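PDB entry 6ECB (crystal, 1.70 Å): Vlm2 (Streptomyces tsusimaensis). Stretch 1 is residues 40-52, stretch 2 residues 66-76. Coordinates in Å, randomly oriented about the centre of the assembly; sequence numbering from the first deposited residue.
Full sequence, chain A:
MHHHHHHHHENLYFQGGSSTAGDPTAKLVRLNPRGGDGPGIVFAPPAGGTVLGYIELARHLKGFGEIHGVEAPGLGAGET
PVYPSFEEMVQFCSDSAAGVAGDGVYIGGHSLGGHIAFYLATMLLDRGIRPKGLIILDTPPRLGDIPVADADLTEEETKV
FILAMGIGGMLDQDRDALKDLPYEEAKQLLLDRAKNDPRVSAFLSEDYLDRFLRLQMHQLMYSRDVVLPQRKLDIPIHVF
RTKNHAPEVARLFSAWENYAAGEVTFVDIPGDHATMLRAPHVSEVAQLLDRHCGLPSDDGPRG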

# COMPACT_ATOMS: atom_id res chain seq x y z
N GLY A 40 7.68 -14.69 1.49
CA GLY A 40 7.23 -13.69 0.54
C GLY A 40 6.31 -12.67 1.16
O GLY A 40 5.82 -12.82 2.27
N ILE A 41 6.08 -11.59 0.40
CA ILE A 41 5.05 -10.62 0.74
C ILE A 41 4.37 -10.19 -0.54
O ILE A 41 5.04 -9.90 -1.55
N VAL A 42 3.04 -10.12 -0.49
CA VAL A 42 2.22 -9.49 -1.52
C VAL A 42 1.60 -8.26 -0.90
O VAL A 42 0.78 -8.37 0.03
N PHE A 43 1.95 -7.10 -1.43
CA PHE A 43 1.39 -5.83 -0.99
C PHE A 43 0.18 -5.42 -1.82
O PHE A 43 0.24 -5.41 -3.05
N ALA A 44 -0.87 -5.03 -1.15
CA ALA A 44 -2.06 -4.44 -1.74
C ALA A 44 -1.88 -2.93 -1.85
O ALA A 44 -1.31 -2.31 -0.94
N PRO A 45 -2.36 -2.31 -2.92
CA PRO A 45 -2.06 -0.90 -3.15
C PRO A 45 -2.95 0.03 -2.33
O PRO A 45 -4.12 -0.25 -2.09
N PRO A 46 -2.43 1.21 -1.97
CA PRO A 46 -3.25 2.24 -1.34
C PRO A 46 -4.10 2.96 -2.39
O PRO A 46 -4.12 2.54 -3.55
N ALA A 47 -4.74 4.05 -1.99
CA ALA A 47 -5.60 4.77 -2.93
C ALA A 47 -4.80 5.16 -4.15
O ALA A 47 -3.69 5.72 -4.05
N GLY A 48 -5.36 4.89 -5.33
CA GLY A 48 -4.68 5.13 -6.60
C GLY A 48 -4.19 3.86 -7.27
O GLY A 48 -3.91 3.87 -8.49
N GLY A 49 -4.06 2.77 -6.51
CA GLY A 49 -3.89 1.46 -7.09
C GLY A 49 -2.49 1.08 -7.51
O GLY A 49 -2.32 0.03 -8.13
N THR A 50 -1.49 1.91 -7.22
CA THR A 50 -0.12 1.66 -7.65
C THR A 50 0.66 0.95 -6.56
O THR A 50 0.38 1.11 -5.37
N VAL A 51 1.68 0.19 -7.01
CA VAL A 51 2.67 -0.46 -6.15
C VAL A 51 3.88 0.44 -5.90
O VAL A 51 4.76 0.09 -5.09
N LEU A 52 3.97 1.58 -6.56
CA LEU A 52 5.24 2.29 -6.57
C LEU A 52 5.67 2.78 -5.19
O LEU A 52 6.88 2.86 -4.94
N GLU A 66 10.43 -13.48 -2.25
CA GLU A 66 9.74 -12.82 -3.35
C GLU A 66 8.81 -11.75 -2.78
O GLU A 66 7.92 -12.06 -1.98
N ILE A 67 9.00 -10.52 -3.22
CA ILE A 67 8.12 -9.42 -2.85
C ILE A 67 7.37 -8.98 -4.09
O ILE A 67 7.98 -8.59 -5.09
N HIS A 68 6.05 -9.02 -4.02
CA HIS A 68 5.17 -8.59 -5.09
C HIS A 68 4.28 -7.47 -4.59
O HIS A 68 4.00 -7.35 -3.40
N GLY A 69 3.79 -6.66 -5.54
CA GLY A 69 2.65 -5.81 -5.28
C GLY A 69 1.58 -6.06 -6.32
O GLY A 69 1.86 -6.47 -7.45
N VAL A 70 0.34 -5.83 -5.93
CA VAL A 70 -0.77 -5.90 -6.86
C VAL A 70 -1.06 -4.50 -7.37
O VAL A 70 -1.31 -3.58 -6.59
N GLU A 71 -1.04 -4.36 -8.68
CA GLU A 71 -1.39 -3.13 -9.35
C GLU A 71 -2.86 -3.19 -9.76
O GLU A 71 -3.31 -4.20 -10.32
N ALA A 72 -3.59 -2.12 -9.51
CA ALA A 72 -5.01 -2.10 -9.85
C ALA A 72 -5.20 -2.26 -11.36
O ALA A 72 -4.36 -1.85 -12.16
N PRO A 73 -6.35 -2.80 -11.79
CA PRO A 73 -6.65 -2.79 -13.22
C PRO A 73 -6.78 -1.36 -13.72
O PRO A 73 -7.16 -0.46 -12.98
N GLY A 74 -6.43 -1.18 -15.00
CA GLY A 74 -6.74 0.02 -15.75
C GLY A 74 -5.69 1.10 -15.70
O GLY A 74 -5.90 2.18 -16.25
N LEU A 75 -4.56 0.85 -15.04
CA LEU A 75 -3.46 1.81 -15.00
C LEU A 75 -2.53 1.70 -16.21
O LEU A 75 -1.77 2.64 -16.45
N GLY A 76 -2.61 0.62 -17.00
CA GLY A 76 -1.71 0.44 -18.14
C GLY A 76 -2.15 1.19 -19.39
O GLY A 76 -3.31 1.55 -19.57

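The most unusual feature of this contact is a buried carboxylate that reaches back across the interface to hold a loop backbone. Glu71 leaves its strand sideways with chi1 at -174° (t), but chi2 at 104° lies between the wells, and this bend brings the end of the side chain nearer to the first stretch. Glu71 OE1 accepts a hydrogen bond from Val51 N at 3.1 Å, with an N-H...O angle of 153°. The other carboxylate oxygen, OE2, is hydrogen-bonded elsewhere in the structure.

The frame for this packing is a pair of parallel strands whose axes diverge by 21°. Their ladder runs from Ile41 N to Glu66 O (3.0 Å), from His68 N to Ile41 O (2.8 Å), from Phe43 N to His68 O (2.9 Å) and from Val70 N to Phe43 O (2.9 Å). Beyond the ladder, the loop returns to the second stretch and Ala72 N donates to Gly49 O at 2.9 Å and 174°, a nearly linear bond.

Side chains divide between the two faces of this sheet. Val42 and His68 share one. Val42 is t (chi1 179°), and its CG1 meets CG2 of Val70, also t (180°), at 3.8 Å. His68 is m (-67°); its CB lies 4.4 Å from Val42 CG2, while the end of the side chain leads away from the first stretch. The other face carries Ile41, Ile67 and Phe43. Both isoleucines are mt. Phe43 is m (-73°), which carries its ring to Ile67: CE2 and Ile67 CG2 are 3.8 Å apart, with the methyl at the ring edge, near the ring plane.

Gly69, paired with Phe43, has no side chain, and Val51 occupies the space one would need. An ideal CB on Gly69 would lie 2.8 Å from Val51 CG1, a clash. Val51 points toward the second stretch in the m rotamer (-50°), placing CG1 3.5 Å from both Gly69 C and Val70 O. The backbone of Val70 is also approached by Pro45, whose CD lies 3.2 Å from Val70 O and 4.3 Å from Val70 CB.

Glycine matters again at the type II turn from Pro46 to Gly49, closed by Gly49 N to Pro46 O at 3.0 Å. An ideal CB on Gly49 would point toward the second stretch and come within 2.5 Å of Ala72 CB. Leu75, mt and directed toward the loop, instead packs against backbone: its CD1 is 3.5 Å from Gly49 O and 3.7 Å from Gly48 O.

Thr50 points away overall, in the t rotamer (-175°). Its OG1 accepts from Leu52 N at 3.1 Å and has a further partner elsewhere in the structure; at 3.7 Å from Glu71 OE1, it forms no hydrogen bond with that carboxylate.

One water bridges the stretches, donating a hydrogen bond through each of its hydrogens; its oxygen lies 3.2 Å from Phe43 O and 3.0 Å from Val70 O. It thus links two carbonyls, neither of which could donate to the other.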

# COMPACT_ATOMS: atom_id res chain seq x y z
CB ILE A 41 5.56 -9.32 1.44
CG1 ILE A 41 6.46 -9.61 2.62
CG2 ILE A 41 4.34 -8.48 1.85
CD1 ILE A 41 7.20 -8.31 3.09
CB VAL A 42 1.12 -10.42 -2.06
CG1 VAL A 42 0.32 -9.68 -3.11
CG2 VAL A 42 1.72 -11.71 -2.64
CB PHE A 43 2.44 -4.73 -1.09
CG PHE A 43 3.52 -4.80 -0.04
CD1 PHE A 43 3.23 -4.48 1.27
CD2 PHE A 43 4.81 -5.18 -0.37
CE1 PHE A 43 4.22 -4.54 2.25
CE2 PHE A 43 5.80 -5.22 0.60
CZ PHE A 43 5.50 -4.88 1.89
CB ALA A 44 -3.30 -4.76 -0.90
CB PRO A 45 -2.34 -0.73 -4.65
CG PRO A 45 -3.44 -1.69 -4.93
CD PRO A 45 -3.12 -2.90 -4.04
CB PRO A 46 -2.22 3.18 -0.73
CG PRO A 46 -1.16 3.17 -1.73
CD PRO A 46 -1.07 1.73 -2.23
CB ALA A 47 -6.20 6.01 -2.27
CB THR A 50 0.58 2.98 -8.01
OG1 THR A 50 1.87 2.71 -8.54
CG2 THR A 50 0.73 3.89 -6.81
CB VAL A 51 3.17 -1.77 -6.80
CG1 VAL A 51 2.04 -2.66 -7.23
CG2 VAL A 51 4.07 -1.48 -8.00
CB LEU A 52 5.17 3.41 -7.58
CG LEU A 52 4.52 4.73 -7.25
CD1 LEU A 52 5.50 5.65 -6.53
CD2 LEU A 52 4.11 5.32 -8.60
CB GLU A 66 8.92 -13.83 -4.14
CG GLU A 66 9.76 -14.90 -4.79
CD GLU A 66 8.94 -15.80 -5.69
OE1 GLU A 66 7.69 -15.65 -5.72
OE2 GLU A 66 9.54 -16.65 -6.36
CB ILE A 67 8.90 -8.24 -2.26
CG1 ILE A 67 9.68 -8.72 -1.03
CG2 ILE A 67 7.95 -7.15 -1.86
CD1 ILE A 67 10.75 -7.78 -0.63
CB HIS A 68 4.26 -9.70 -5.58
CG HIS A 68 4.97 -10.82 -6.25
ND1 HIS A 68 5.36 -11.97 -5.59
CD2 HIS A 68 5.35 -10.98 -7.54
CE1 HIS A 68 5.94 -12.79 -6.45
NE2 HIS A 68 5.96 -12.20 -7.64
CB VAL A 70 -2.02 -6.50 -6.22
CG1 VAL A 70 -3.14 -6.54 -7.24
CG2 VAL A 70 -1.72 -7.89 -5.72
CB GLU A 71 -0.50 -2.98 -10.57
CG GLU A 71 -0.64 -1.73 -11.28
CD GLU A 71 0.50 -0.76 -11.02
OE1 GLU A 71 1.08 -0.69 -9.91
OE2 GLU A 71 0.76 -0.05 -11.97
CB ALA A 72 -5.65 -0.79 -9.40
CB PRO A 73 -7.99 -3.54 -13.31
CG PRO A 73 -8.58 -3.47 -12.00
CD PRO A 73 -7.45 -3.36 -11.00
CB LEU A 75 -2.67 1.65 -13.70
CG LEU A 75 -3.41 1.95 -12.38
CD1 LEU A 75 -2.49 1.78 -11.19
CD2 LEU A 75 -4.03 3.34 -12.33
O HOH W 1 0.67 -2.63 -4.54